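Local coordinates for siderophore enterobactin esterase (Emericella nidulans, PDB 6GUO), which hydrolyses the ester bonds of the bacterial xenosiderophore enterobactin, releasing its iron inside the fungal cell, but does not cleave triacetylfusarinine C, at residues K50-V55 with V154-T159; T68-R73 with G295-S300. One frame throughout, in Å; residues are numbered along the deposited sequence.

Interaction 1: K50-V55 with V154-T159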
loop_
_atom_site.group_PDB
_atom_site.type_symbol
_atom_site.label_atom_id
_atom_site.label_comp_id
_atom_site.label_asym_id
_atom_site.label_seq_id
_atom_site.Cartn_x
_atom_site.Cartn_y
_atom_site.Cartn_z
ATOM N N LYS A 50 -25.864 -5.190 -6.952
ATOM C CA LYS A 50 -24.559 -5.601 -7.471
ATOM C C LYS A 50 -23.985 -6.802 -6.718
ATOM O O LYS A 50 -24.256 -7.003 -5.531
ATOM C CB LYS A 50 -23.560 -4.437 -7.443
ATOM C CG LYS A 50 -23.871 -3.348 -8.459
ATOM C CD LYS A 50 -22.934 -2.160 -8.306
ATOM C CE LYS A 50 -23.251 -1.064 -9.313
ATOM N NZ LYS A 50 -22.793 0.270 -8.830
ATOM N N SER A 51 -23.210 -7.603 -7.441
ATOM C CA SER A 51 -22.480 -8.727 -6.868
ATOM C C SER A 51 -21.133 -8.231 -6.365
ATOM O O SER A 51 -20.782 -7.057 -6.544
ATOM C CB SER A 51 -22.291 -9.820 -7.917
ATOM O OG SER A 51 -23.551 -10.277 -8.378
ATOM N N ALA A 52 -20.377 -9.118 -5.729
ATOM C CA ALA A 52 -19.062 -8.756 -5.213
ATOM C C ALA A 52 -18.141 -9.955 -5.112
ATOM O O ALA A 52 -18.585 -11.099 -5.120
ATOM C CB ALA A 52 -19.195 -8.095 -3.852
ATOM N N ASN A 53 -16.848 -9.667 -5.041
ATOM C CA ASN A 53 -15.856 -10.628 -4.601
ATOM C C ASN A 53 -15.435 -10.213 -3.202
ATOM O O ASN A 53 -15.888 -9.184 -2.695
ATOM C CB ASN A 53 -14.689 -10.662 -5.583
ATOM C CG ASN A 53 -15.124 -11.124 -6.964
ATOM O OD1 ASN A 53 -15.894 -12.072 -7.087
ATOM N ND2 ASN A 53 -14.659 -10.439 -8.003
ATOM N N ALA A 54 -14.618 -11.036 -2.561
ATOM C CA ALA A 54 -14.195 -10.775 -1.188
ATOM C C ALA A 54 -12.755 -11.204 -0.973
ATOM O O ALA A 54 -12.320 -12.225 -1.503
ATOM C CB ALA A 54 -15.108 -11.492 -0.210
ATOM N N VAL A 55 -12.020 -10.415 -0.192
ATOM C CA VAL A 55 -10.673 -10.779 0.215
ATOM C C VAL A 55 -10.614 -10.746 1.736
ATOM O O VAL A 55 -11.027 -9.766 2.366
ATOM C CB VAL A 55 -9.577 -9.901 -0.441
ATOM C CG1 VAL A 55 -9.720 -8.423 -0.100
ATOM C CG2 VAL A 55 -8.194 -10.420 -0.073
ATOM N N VAL A 154 -26.068 -9.349 -1.362
ATOM C CA VAL A 154 -24.920 -9.385 -2.266
ATOM C C VAL A 154 -24.527 -10.833 -2.549
ATOM O O VAL A 154 -24.227 -11.589 -1.624
ATOM C CB VAL A 154 -23.713 -8.637 -1.654
ATOM C CG1 VAL A 154 -22.496 -8.705 -2.569
ATOM C CG2 VAL A 154 -24.083 -7.189 -1.369
ATOM N N SER A 155 -24.526 -11.211 -3.827
ATOM C CA SER A 155 -24.004 -12.507 -4.250
ATOM C C SER A 155 -22.484 -12.412 -4.340
ATOM O O SER A 155 -21.957 -11.580 -5.088
ATOM C CB SER A 155 -24.598 -12.919 -5.600
ATOM O OG SER A 155 -24.046 -14.144 -6.046
ATOM N N PHE A 156 -21.788 -13.252 -3.574
ATOM C CA PHE A 156 -20.324 -13.259 -3.545
ATOM C C PHE A 156 -19.770 -14.281 -4.522
ATOM O O PHE A 156 -20.123 -15.450 -4.452
ATOM C CB PHE A 156 -19.802 -13.516 -2.132
ATOM C CG PHE A 156 -19.934 -12.324 -1.230
ATOM C CD1 PHE A 156 -18.927 -11.369 -1.172
ATOM C CD2 PHE A 156 -21.088 -12.126 -0.480
ATOM C CE1 PHE A 156 -19.053 -10.259 -0.353
ATOM C CE2 PHE A 156 -21.224 -11.015 0.335
ATOM C CZ PHE A 156 -20.204 -10.079 0.402
ATOM N N GLY A 157 -18.895 -13.830 -5.416
ATOM C CA GLY A 157 -18.398 -14.643 -6.516
ATOM C C GLY A 157 -17.122 -15.391 -6.202
ATOM O O GLY A 157 -17.108 -16.618 -6.170
ATOM N N ARG A 158 -16.051 -14.638 -5.981
ATOM C CA ARG A 158 -14.721 -15.186 -5.756
ATOM C C ARG A 158 -14.262 -14.748 -4.374
ATOM O O ARG A 158 -14.458 -13.596 -4.012
ATOM C CB ARG A 158 -13.763 -14.659 -6.825
ATOM C CG ARG A 158 -12.455 -15.419 -6.918
ATOM C CD ARG A 158 -11.652 -15.021 -8.149
ATOM N NE ARG A 158 -12.046 -15.759 -9.359
ATOM C CZ ARG A 158 -12.768 -15.291 -10.384
ATOM N NH1 ARG A 158 -13.031 -16.095 -11.411
ATOM N NH2 ARG A 158 -13.238 -14.043 -10.412
ATOM N N THR A 159 -13.676 -15.667 -3.608
ATOM C CA THR A 159 -13.119 -15.350 -2.290
ATOM C C THR A 159 -11.619 -15.598 -2.280
ATOM O O THR A 159 -11.129 -16.536 -2.915
ATOM C CB THR A 159 -13.777 -16.162 -1.159
ATOM O OG1 THR A 159 -13.571 -17.561 -1.380
ATOM C CG2 THR A 159 -15.265 -15.855 -1.091
HETATM O O HOH W 1 -25.708 -9.682 -5.928
#

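Interaction 2: T68-R73 with G295-S300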
loop_
_atom_site.group_PDB
_atom_site.type_symbol
_atom_site.label_atom_id
_atom_site.label_comp_id
_atom_site.label_asym_id
_atom_site.label_seq_id
_atom_site.Cartn_x
_atom_site.Cartn_y
_atom_site.Cartn_z
ATOM N N THR A 68 -7.901 -2.009 1.225
ATOM C CA THR A 68 -9.048 -1.150 0.936
ATOM C C THR A 68 -8.715 -0.112 -0.140
ATOM O O THR A 68 -9.431 0.018 -1.139
ATOM C CB THR A 68 -9.541 -0.469 2.223
ATOM O OG1 THR A 68 -10.021 -1.478 3.126
ATOM C CG2 THR A 68 -10.649 0.549 1.938
ATOM N N GLU A 69 -7.618 0.607 0.055
ATOM C CA GLU A 69 -7.278 1.687 -0.866
ATOM C C GLU A 69 -6.815 1.190 -2.233
ATOM O O GLU A 69 -7.151 1.799 -3.247
ATOM C CB GLU A 69 -6.239 2.606 -0.263
ATOM C CG GLU A 69 -6.206 3.957 -0.947
ATOM C CD GLU A 69 -5.476 4.969 -0.115
ATOM O OE1 GLU A 69 -4.247 4.822 -0.006
ATOM O OE2 GLU A 69 -6.124 5.882 0.444
ATOM N N THR A 70 -6.053 0.097 -2.264
ATOM C CA THR A 70 -5.651 -0.508 -3.531
ATOM C C THR A 70 -6.873 -0.852 -4.380
ATOM O O THR A 70 -6.906 -0.557 -5.577
ATOM C CB THR A 70 -4.803 -1.779 -3.322
ATOM O OG1 THR A 70 -3.706 -1.494 -2.446
ATOM C CG2 THR A 70 -4.273 -2.282 -4.645
ATOM N N LEU A 71 -7.878 -1.461 -3.754
ATOM C CA LEU A 71 -9.124 -1.792 -4.450
ATOM C C LEU A 71 -9.879 -0.546 -4.915
ATOM O O LEU A 71 -10.386 -0.513 -6.032
ATOM C CB LEU A 71 -10.033 -2.661 -3.573
ATOM C CG LEU A 71 -9.591 -4.121 -3.470
ATOM C CD1 LEU A 71 -10.228 -4.767 -2.254
ATOM C CD2 LEU A 71 -9.925 -4.887 -4.746
ATOM N N ARG A 72 -9.923 0.486 -4.078
ATOM C CA ARG A 72 -10.660 1.703 -4.419
ATOM C C ARG A 72 -10.020 2.474 -5.576
ATOM O O ARG A 72 -10.738 3.036 -6.396
ATOM C CB ARG A 72 -10.863 2.587 -3.193
ATOM C CG ARG A 72 -11.902 1.980 -2.269
ATOM C CD ARG A 72 -11.990 2.655 -0.919
ATOM N NE ARG A 72 -12.997 1.969 -0.115
ATOM C CZ ARG A 72 -13.456 2.374 1.069
ATOM N NH1 ARG A 72 -13.008 3.488 1.640
ATOM N NH2 ARG A 72 -14.390 1.644 1.687
ATOM N N ARG A 73 -8.688 2.466 -5.663
ATOM C CA ARG A 73 -8.009 3.030 -6.839
ATOM C C ARG A 73 -8.384 2.266 -8.103
ATOM O O ARG A 73 -8.754 2.871 -9.112
ATOM C CB ARG A 73 -6.490 3.038 -6.664
ATOM C CG ARG A 73 -5.995 4.079 -5.673
ATOM C CD ARG A 73 -4.508 4.313 -5.823
ATOM N NE ARG A 73 -3.716 3.115 -5.551
ATOM C CZ ARG A 73 -3.219 2.755 -4.364
ATOM N NH1 ARG A 73 -3.409 3.482 -3.263
ATOM N NH2 ARG A 73 -2.499 1.642 -4.278
ATOM N N GLY A 295 -1.035 -8.826 -4.981
ATOM C CA GLY A 295 -2.054 -9.859 -4.756
ATOM C C GLY A 295 -3.457 -9.389 -5.104
ATOM O O GLY A 295 -4.231 -10.136 -5.708
ATOM N N ILE A 296 -3.773 -8.146 -4.739
ATOM C CA ILE A 296 -5.063 -7.533 -5.073
ATOM C C ILE A 296 -5.223 -7.432 -6.596
ATOM O O ILE A 296 -6.271 -7.794 -7.131
ATOM C CB ILE A 296 -5.244 -6.132 -4.414
ATOM C CG1 ILE A 296 -5.253 -6.214 -2.871
ATOM C CG2 ILE A 296 -6.527 -5.448 -4.880
ATOM C CD1 ILE A 296 -6.424 -6.937 -2.247
ATOM N N MET A 297 -4.185 -6.955 -7.286
ATOM C CA MET A 297 -4.212 -6.859 -8.752
ATOM C C MET A 297 -4.339 -8.234 -9.406
ATOM O O MET A 297 -5.117 -8.405 -10.350
ATOM C CB MET A 297 -2.959 -6.154 -9.288
ATOM C CG MET A 297 -2.794 -4.696 -8.884
ATOM S SD MET A 297 -4.174 -3.614 -9.298
ATOM C CE MET A 297 -5.194 -3.737 -7.839
ATOM N N PHE A 298 -3.579 -9.201 -8.894
ATOM C CA PHE A 298 -3.649 -10.591 -9.344
ATOM C C PHE A 298 -5.076 -11.125 -9.217
ATOM O O PHE A 298 -5.612 -11.696 -10.165
ATOM C CB PHE A 298 -2.656 -11.445 -8.540
ATOM C CG PHE A 298 -2.732 -12.925 -8.819
ATOM C CD1 PHE A 298 -1.997 -13.495 -9.854
ATOM C CD2 PHE A 298 -3.496 -13.756 -8.010
ATOM C CE1 PHE A 298 -2.049 -14.862 -10.095
ATOM C CE2 PHE A 298 -3.551 -15.121 -8.244
ATOM C CZ PHE A 298 -2.826 -15.678 -9.283
ATOM N N LEU A 299 -5.688 -10.895 -8.058
ATOM C CA LEU A 299 -7.072 -11.304 -7.799
ATOM C C LEU A 299 -8.056 -10.663 -8.782
ATOM O O LEU A 299 -8.863 -11.363 -9.392
ATOM C CB LEU A 299 -7.455 -10.972 -6.352
ATOM C CG LEU A 299 -8.871 -11.270 -5.862
ATOM C CD1 LEU A 299 -9.222 -12.741 -6.026
ATOM C CD2 LEU A 299 -8.988 -10.843 -4.405
ATOM N N SER A 300 -7.960 -9.346 -8.954
ATOM C CA SER A 300 -8.839 -8.618 -9.874
ATOM C C SER A 300 -8.652 -9.032 -11.342
ATOM O O SER A 300 -9.614 -9.019 -12.105
ATOM C CB SER A 300 -8.658 -7.109 -9.713
ATOM O OG SER A 300 -9.016 -6.702 -8.401
#

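Interaction 1: K50-V55 with V154-T159
Three main-chain hydrogen bonds join the two segments: Ala52 N to Ser155 O (3.0 Å), Gly157 N to Ala52 O (2.8 Å, nearly along the C=O axis) and Ala54 N to Arg158 O (2.9 Å). Between the last two the register slips by one residue, Ala52 pairing with Phe156 but Ala54 with Thr159. Gly157, with psi at -65°, turns the chain out of extended form here, and the amide of Arg158 is met by a side chain instead of a carbonyl of the neighbouring backbone. Asn53, its CG anti to the carbonyl carbon (chi1 -63°), brings OD1 to 2.8 Å from Arg158 N; the bond is bent, 141° at the hydrogen, with the donor above the amide plane. A water accepts from Ser155 N and weakly joins Lys50 O just ahead of the strands. On the sheet face that carries Ala52, Ala54 and Phe156, the aromatic ring brings CD1 to 3.9 Å from Ala54 CB. Val154 CG1 sits over one ring face near the rim and touches Ala52 CB at 3.6 Å. Helix 131-150 lies on this side, where Glu147 meets Phe156. This is a parallel strand pair with a beta bulge, from the central sheet of an alpha/beta-hydrolase.

Interaction 2: T68-R73 with G295-S300
Ile296 sets CG1 beside its backbone N (chi1 -63°), which leaves CG2 anti to that N and aimed at helix 60-77. In Leu71 CG is anti to the carbonyl carbon and CD1 anti to CA (chi2 161°), so the other methyl, CD2, is the branch that meets it. The two side chains cross at about a right angle, and CD2 of Leu71 lies 3.4 Å from CG2 of Ile296, tighter than usual van der Waals contact. Thr70 turns its methyl to helix 288-301, CG2 anti to the backbone N, and it touches Ile296 CG2 at 3.9 Å; its hydroxyl goes back along its own helix to Thr66 O. Met297 bends at chi2 and chi3 so that its terminal CE comes to 3.6 Å from Thr70 CG2. Apolar groups carry the contact; the axes of helical segments 68-73 and 295-300 approach to 10.2 Å and cross at -45°, both packed on one side of the central alpha/beta-hydrolase sheet. Beneath them Leu71 rests on Thr84 and Val86 of strand 83-90, and Leu299 on Val184 of strand 184-188. Ser300 OG adds only a loose touch, 4.2 Å from Leu71 CD2. On another side of helix 60-77, Glu69 and Arg73 hydrogen-bond to the second subunit, both reaching Thr66 OG1 of that chain.

In the fold
Interaction 1 lies within the central mixed sheet and interaction 2 in the helix layer on one side of it, their centres about 14 Å apart. Strand 52-58 runs directly into helix 60-77, so 50-55 and 68-73 come first in the chain, followed by 154-159 and last by 295-300 near the C terminus; the segments alternate. The two contacts meet: Val55 packs on Leu71, Ile296 and Leu299, and Arg158 also touches Leu299. Helix 288-301 thus closes over the strand pair beside helix 60-77. Strand 156-164 continues to a GxSxG sequence with Ser165, consistent with the nucleophile elbow of this fold, while helix 60-77 also faces the second subunit.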